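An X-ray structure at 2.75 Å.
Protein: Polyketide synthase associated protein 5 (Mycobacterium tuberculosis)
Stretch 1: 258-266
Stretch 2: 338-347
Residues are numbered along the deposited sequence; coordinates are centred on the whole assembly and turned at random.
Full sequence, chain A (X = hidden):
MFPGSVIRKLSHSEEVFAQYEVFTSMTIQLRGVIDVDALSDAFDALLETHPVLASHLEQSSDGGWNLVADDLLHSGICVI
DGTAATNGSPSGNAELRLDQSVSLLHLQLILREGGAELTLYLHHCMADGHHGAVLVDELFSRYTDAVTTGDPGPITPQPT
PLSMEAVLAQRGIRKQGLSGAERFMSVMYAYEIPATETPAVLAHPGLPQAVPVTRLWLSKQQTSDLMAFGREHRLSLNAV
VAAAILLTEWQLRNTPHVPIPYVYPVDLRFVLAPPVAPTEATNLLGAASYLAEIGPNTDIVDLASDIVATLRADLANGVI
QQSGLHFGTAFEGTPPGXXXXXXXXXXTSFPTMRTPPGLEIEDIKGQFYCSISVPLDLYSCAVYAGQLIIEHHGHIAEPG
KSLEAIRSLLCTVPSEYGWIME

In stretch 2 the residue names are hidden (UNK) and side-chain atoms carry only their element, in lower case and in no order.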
# COMPACT_ATOMS: atom_id res chain seq x y z
N VAL A 258 -10.19 -2.10 27.49
CA VAL A 258 -10.94 -2.26 26.24
C VAL A 258 -9.92 -2.71 25.19
O VAL A 258 -8.94 -2.02 24.92
CB VAL A 258 -11.61 -0.93 25.80
CG1 VAL A 258 -12.82 -0.64 26.69
CG2 VAL A 258 -10.63 0.22 25.87
N PRO A 259 -10.14 -3.90 24.60
CA PRO A 259 -9.23 -4.46 23.59
C PRO A 259 -8.99 -3.54 22.39
O PRO A 259 -9.73 -2.58 22.16
CB PRO A 259 -9.92 -5.76 23.20
CG PRO A 259 -11.37 -5.43 23.37
CD PRO A 259 -11.38 -4.70 24.69
N ILE A 260 -7.93 -3.84 21.64
CA ILE A 260 -7.60 -3.06 20.46
C ILE A 260 -7.51 -3.96 19.24
O ILE A 260 -6.51 -4.64 19.04
CB ILE A 260 -6.25 -2.34 20.61
CG1 ILE A 260 -6.34 -1.29 21.71
CG2 ILE A 260 -5.86 -1.69 19.28
CD1 ILE A 260 -5.02 -0.65 22.02
N PRO A 261 -8.56 -3.97 18.42
CA PRO A 261 -8.60 -4.79 17.20
C PRO A 261 -7.54 -4.34 16.20
O PRO A 261 -7.48 -3.17 15.84
CB PRO A 261 -10.03 -4.58 16.69
CG PRO A 261 -10.36 -3.20 17.18
CD PRO A 261 -9.81 -3.20 18.58
N TYR A 262 -6.70 -5.27 15.77
CA TYR A 262 -5.63 -4.96 14.84
C TYR A 262 -5.78 -5.71 13.52
O TYR A 262 -6.27 -6.84 13.48
CB TYR A 262 -4.28 -5.28 15.50
CG TYR A 262 -3.06 -5.00 14.65
CD1 TYR A 262 -2.96 -3.84 13.89
CD2 TYR A 262 -1.97 -5.87 14.67
CE1 TYR A 262 -1.80 -3.56 13.15
CE2 TYR A 262 -0.82 -5.60 13.94
CZ TYR A 262 -0.73 -4.45 13.19
OH TYR A 262 0.42 -4.21 12.46
N VAL A 263 -5.39 -5.06 12.42
CA VAL A 263 -5.48 -5.69 11.11
C VAL A 263 -4.34 -5.23 10.22
O VAL A 263 -4.00 -4.05 10.17
CB VAL A 263 -6.81 -5.35 10.39
CG1 VAL A 263 -6.87 -6.10 9.07
CG2 VAL A 263 -7.99 -5.70 11.26
N TYR A 264 -3.72 -6.18 9.52
CA TYR A 264 -2.64 -5.85 8.61
C TYR A 264 -2.72 -6.74 7.37
O TYR A 264 -3.39 -7.79 7.38
CB TYR A 264 -1.26 -5.96 9.29
CG TYR A 264 -0.98 -7.29 9.95
CD1 TYR A 264 0.07 -8.09 9.53
CD2 TYR A 264 -1.78 -7.74 10.99
CE1 TYR A 264 0.32 -9.32 10.13
CE2 TYR A 264 -1.54 -8.97 11.60
CZ TYR A 264 -0.49 -9.75 11.16
OH TYR A 264 -0.27 -10.97 11.76
N PRO A 265 -2.04 -6.33 6.30
CA PRO A 265 -2.04 -7.08 5.04
C PRO A 265 -1.18 -8.35 5.00
O PRO A 265 -0.18 -8.44 5.71
CB PRO A 265 -1.55 -6.03 4.05
CG PRO A 265 -0.52 -5.29 4.86
CD PRO A 265 -1.22 -5.11 6.19
N VAL A 266 -1.60 -9.32 4.20
CA VAL A 266 -0.85 -10.57 4.00
C VAL A 266 -0.94 -10.92 2.52
O VAL A 266 -2.00 -11.32 2.03
CB VAL A 266 -1.39 -11.78 4.82
CG1 VAL A 266 -0.59 -13.03 4.44
CG2 VAL A 266 -1.25 -11.52 6.31
N UNK A 338 -17.89 -1.80 17.35
CA UNK A 338 -16.51 -2.25 17.44
C UNK A 338 -15.56 -1.12 17.79
O UNK A 338 -15.67 -0.01 17.27
c UNK A 338 -16.07 -2.91 16.13
c UNK A 338 -15.09 -5.03 17.00
c UNK A 338 -15.91 -4.92 14.65
c UNK A 338 -16.13 -4.44 16.07
N UNK A 339 -14.61 -1.38 18.70
CA UNK A 339 -13.66 -0.33 19.06
C UNK A 339 -12.85 0.08 17.83
O UNK A 339 -12.78 -0.68 16.85
c UNK A 339 -12.81 -1.00 20.14
c UNK A 339 -12.86 -2.45 19.77
c UNK A 339 -14.31 -2.64 19.41
N UNK A 340 -12.25 1.27 17.85
CA UNK A 340 -11.44 1.77 16.73
C UNK A 340 -10.39 0.78 16.27
O UNK A 340 -9.47 0.44 17.02
c UNK A 340 -10.82 3.04 17.30
c UNK A 340 -12.30 2.26 18.93
c UNK A 340 -11.86 3.53 18.22
N UNK A 341 -10.53 0.31 15.03
CA UNK A 341 -9.58 -0.64 14.46
C UNK A 341 -8.28 0.08 14.15
O UNK A 341 -8.28 1.25 13.78
c UNK A 341 -12.20 -2.30 14.03
c UNK A 341 -10.12 -1.25 13.17
c UNK A 341 -10.92 -2.54 13.25
c UNK A 341 -11.24 -3.02 11.84
N UNK A 342 -7.18 -0.65 14.30
CA UNK A 342 -5.87 -0.10 14.02
C UNK A 342 -5.33 -0.83 12.80
O UNK A 342 -5.11 -2.04 12.84
c UNK A 342 -4.91 -0.32 15.19
c UNK A 342 -5.52 0.23 16.45
c UNK A 342 -3.57 0.34 14.91
N UNK A 343 -5.16 -0.10 11.70
CA UNK A 343 -4.65 -0.68 10.47
C UNK A 343 -3.21 -0.29 10.26
O UNK A 343 -2.85 0.88 10.40
c UNK A 343 -7.06 -1.95 8.50
c UNK A 343 -7.88 -0.08 9.75
c UNK A 343 -6.81 -0.75 9.16
c UNK A 343 -9.42 -1.81 9.02
c UNK A 343 -9.18 -0.60 9.69
c UNK A 343 -5.43 -0.20 9.24
c UNK A 343 -8.35 -2.49 8.42
N UNK A 344 -2.37 -1.27 9.95
CA UNK A 344 -0.98 -0.96 9.70
C UNK A 344 -0.44 -1.83 8.57
O UNK A 344 -0.59 -3.05 8.60
c UNK A 344 -0.15 -1.14 10.97
s UNK A 344 1.60 -0.86 10.69
N UNK A 345 0.16 -1.18 7.57
CA UNK A 345 0.75 -1.86 6.42
C UNK A 345 2.25 -1.88 6.48
O UNK A 345 2.89 -0.84 6.60
o UNK A 345 -0.98 -1.02 4.95
c UNK A 345 0.43 -1.19 5.08
c UNK A 345 0.95 -2.07 3.93
N UNK A 346 2.80 -3.07 6.37
CA UNK A 346 4.23 -3.26 6.40
C UNK A 346 4.71 -3.20 4.95
O UNK A 346 5.18 -4.20 4.40
c UNK A 346 3.91 -4.76 8.44
o UNK A 346 4.67 -4.69 9.43
c UNK A 346 4.53 -4.62 7.04
o UNK A 346 2.67 -4.92 8.55
N UNK A 347 4.59 -2.03 4.33
CA UNK A 347 5.00 -1.85 2.94
C UNK A 347 6.43 -1.33 2.79
O UNK A 347 6.71 -0.51 1.92
c UNK A 347 4.03 -0.91 2.23

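Position 338 carries four carbons, forked at the second. They make no contact with stretch 1. The fork one carbon beyond CB gives Leu 338.

Position 339 has three carbons that close a ring onto the backbone N. The middle one lies 3.4 Å from CD of Pro 261. A ring of this kind is Pro 339, so two proline rings pack together.

Position 340 again has three carbons closed onto N. The ring is exposed and keeps clear of stretch 1. This is Pro 340; its backbone O lies 3.8 Å from CG of Pro 261.

Position 341 has four carbons, forked at the second. One tip is 3.8 Å from CG of Pro 261 and the other 4.3 Å from CG2 of Val 263. This is Leu 341.

Position 342 has three carbons, branched at CB. One branch lies 3.4 Å from CG2 of Ile 260. Three carbons forked at CB make Val 342. Its O sits near the plane of the Tyr 262 ring, at the edge, 3.0 Å from CD1 of Tyr 262.

Position 343 has one carbon followed by a six-carbon ring, with no further atom. A ring carbon is 3.8 Å from CB of Val 263. This is Phe 343.

Position 344 has one carbon and one sulfur. Its CB is 3.5 Å from OH of Tyr 262, at the edge of that ring. This is Cys 344.

Position 345 has one CB carrying an oxygen and a carbon. The carbon is 3.7 Å from CG of Pro 265. This is Thr 345.

Position 346 has two carbons, the second carrying two oxygens. One oxygen is 4.1 Å from CB of Tyr 264. A carboxylate on CB is Asp 346.

Position 347 has one carbon, remote from stretch 1. It is Ala 347.

The contact is a parallel strand pairing. N of Val 342 donates to O of Pro 261 (3.0 Å), N of Val 263 to O of Val 342 (3.1 Å), and N of Cys 344 to O of Val 263 (3.2 Å). Val 342 and Val 263 thus each use both N and O, as parallel register requires. Pro 261 and Pro 265 have no N-H to give. Tyr 262 and Val 342 share one face of the sheet, Val 263 and Phe 343 the other. The pairing buries 632 Å² in all.

Stretch 2 338-347: LPPLVFCTDA
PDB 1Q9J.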